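Local coordinates for SusD superfamily protein (Bacteroides vulgatus ATCC 8482, PDB 3JQ0) that probably binds glycans or other nutrients at the outer membrane, as SusD-family lipoproteins do for uptake, at residues G123-L127 and V146-V152. Residues are numbered along the deposited sequence; the frame is centred on the assembly and turned at random.
Sequences GDVVL and VSPATEV
One sound backbone bond joins Val125 and Ser147: Ser147 N reaches Val125 O at 2.9 Å and nearly straight (170°), while the return from Val125 N to Ser147 O is weak and bent. Next to this pair, Asp124 OD1 accepts Ala149 N at 2.8 Å, met from above the carboxylate plane. That amide belongs to the first turn of helix 149-167, right after Pro148 at the N-cap position, so the negative charge of the carboxylate would probably interact favourably with the positive end of the helix dipole. With CG beside its own backbone N (chi1 -61°), the Asp124 carboxylate is brought to Ala149 N. Val146 CG2 lies 3.7 Å from Asp124 CB. The contact joins two helices of the TPR-like helical region of a SusD-family protein: Gly123, with positive phi, follows the end of helix 97-122, and the chain returns here to start helix 149-167. Inside, Val125 CG2 meets Val152 CG2 at 3.8 Å, the two side chains crossing at about a right angle, with Tyr72 also against Val125. Leu127 lays CD1 against Ser147 OG (3.6 Å) and CD2 near Val152; Tyr115 of helix 97-122 also touches Leu127. An alanine here would lose both methyls and is likely to leave a gap between Ser147 and Val152. One water links Leu127 N, whose bond it accepts at 2.9 Å, to Ser147 OG.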
loop_
_atom_site.group_PDB
_atom_site.type_symbol
_atom_site.label_atom_id
_atom_site.label_comp_id
_atom_site.label_asym_id
_atom_site.label_seq_id
_atom_site.Cartn_x
_atom_site.Cartn_y
_atom_site.Cartn_z
ATOM N N GLY A 123 -14.431 -9.271 5.561
ATOM C CA GLY A 123 -14.668 -10.725 5.617
ATOM C C GLY A 123 -15.814 -11.131 4.726
ATOM O O GLY A 123 -15.713 -11.157 3.498
ATOM N N ASP A 124 -16.938 -11.516 5.357
ATOM C CA ASP A 124 -18.165 -11.886 4.655
ATOM C C ASP A 124 -18.824 -10.598 4.144
ATOM O O ASP A 124 -19.082 -9.713 4.935
ATOM C CB ASP A 124 -19.162 -12.574 5.583
ATOM C CG ASP A 124 -18.687 -13.875 6.206
ATOM O OD1 ASP A 124 -17.597 -14.367 5.939
ATOM O OD2 ASP A 124 -19.533 -14.429 6.947
ATOM N N VAL A 125 -19.049 -10.495 2.843
ATOM C CA VAL A 125 -19.609 -9.286 2.254
ATOM C C VAL A 125 -20.591 -9.669 1.158
ATOM O O VAL A 125 -20.569 -10.789 0.644
ATOM C CB VAL A 125 -18.484 -8.344 1.674
ATOM C CG1 VAL A 125 -17.555 -7.859 2.793
ATOM C CG2 VAL A 125 -17.689 -9.001 0.518
ATOM N N VAL A 126 -21.453 -8.729 0.767
ATOM C CA VAL A 126 -22.382 -8.944 -0.313
ATOM C C VAL A 126 -21.615 -9.074 -1.615
ATOM O O VAL A 126 -20.768 -8.235 -1.939
ATOM C CB VAL A 126 -23.427 -7.815 -0.394
ATOM C CG1 VAL A 126 -24.331 -8.018 -1.645
ATOM C CG2 VAL A 126 -24.267 -7.792 0.862
ATOM N N LEU A 127 -21.949 -10.096 -2.397
ATOM C CA LEU A 127 -21.418 -10.242 -3.747
ATOM C C LEU A 127 -22.405 -9.602 -4.722
ATOM O O LEU A 127 -23.388 -10.203 -5.180
ATOM C CB LEU A 127 -21.127 -11.711 -4.079
ATOM C CG LEU A 127 -19.940 -12.336 -3.360
ATOM C CD1 LEU A 127 -19.815 -13.849 -3.653
ATOM C CD2 LEU A 127 -18.631 -11.560 -3.715
ATOM N N VAL A 146 -24.914 -10.961 3.018
ATOM C CA VAL A 146 -23.518 -11.273 2.729
ATOM C C VAL A 146 -23.333 -12.718 2.255
ATOM O O VAL A 146 -24.123 -13.618 2.611
ATOM C CB VAL A 146 -22.587 -10.947 3.936
ATOM C CG1 VAL A 146 -22.728 -9.485 4.334
ATOM C CG2 VAL A 146 -22.793 -11.899 5.104
ATOM N N SER A 147 -22.248 -12.942 1.517
ATOM C CA SER A 147 -21.747 -14.281 1.213
ATOM C C SER A 147 -20.595 -14.601 2.151
ATOM O O SER A 147 -19.843 -13.698 2.569
ATOM C CB SER A 147 -21.292 -14.356 -0.236
ATOM O OG SER A 147 -22.380 -14.127 -1.083
ATOM N N PRO A 148 -20.426 -15.881 2.476
ATOM C CA PRO A 148 -19.283 -16.255 3.302
ATOM C C PRO A 148 -17.963 -15.891 2.623
ATOM O O PRO A 148 -17.849 -15.949 1.376
ATOM C CB PRO A 148 -19.420 -17.781 3.480
ATOM C CG PRO A 148 -20.707 -18.096 3.039
ATOM C CD PRO A 148 -21.275 -17.044 2.161
ATOM N N ALA A 149 -16.957 -15.587 3.451
ATOM C CA ALA A 149 -15.609 -15.254 2.964
ATOM C C ALA A 149 -15.108 -16.262 1.903
ATOM O O ALA A 149 -14.478 -15.871 0.914
ATOM C CB ALA A 149 -14.619 -15.151 4.135
ATOM N N THR A 150 -15.364 -17.557 2.117
ATOM C CA THR A 150 -14.967 -18.559 1.107
ATOM C C THR A 150 -15.568 -18.296 -0.274
ATOM O O THR A 150 -14.883 -18.444 -1.295
ATOM C CB THR A 150 -15.315 -19.979 1.575
ATOM O OG1 THR A 150 -16.701 -20.061 1.849
ATOM C CG2 THR A 150 -14.465 -20.369 2.742
ATOM N N GLU A 151 -16.840 -17.941 -0.310
ATOM C CA GLU A 151 -17.500 -17.639 -1.556
ATOM C C GLU A 151 -17.032 -16.319 -2.121
ATOM O O GLU A 151 -16.935 -16.175 -3.346
ATOM C CB GLU A 151 -19.017 -17.644 -1.406
ATOM C CG GLU A 151 -19.561 -19.013 -1.105
ATOM C CD GLU A 151 -21.067 -19.042 -0.951
ATOM O OE1 GLU A 151 -21.746 -18.097 -1.392
ATOM O OE2 GLU A 151 -21.534 -20.051 -0.363
ATOM N N VAL A 152 -16.715 -15.336 -1.260
ATOM C CA VAL A 152 -16.090 -14.108 -1.736
ATOM C C VAL A 152 -14.778 -14.404 -2.451
ATOM O O VAL A 152 -14.514 -13.922 -3.554
ATOM C CB VAL A 152 -15.918 -13.079 -0.581
ATOM C CG1 VAL A 152 -15.217 -11.811 -1.108
ATOM C CG2 VAL A 152 -17.280 -12.752 0.100
HETATM O O HOH W 1 -23.917 -11.979 -1.345
#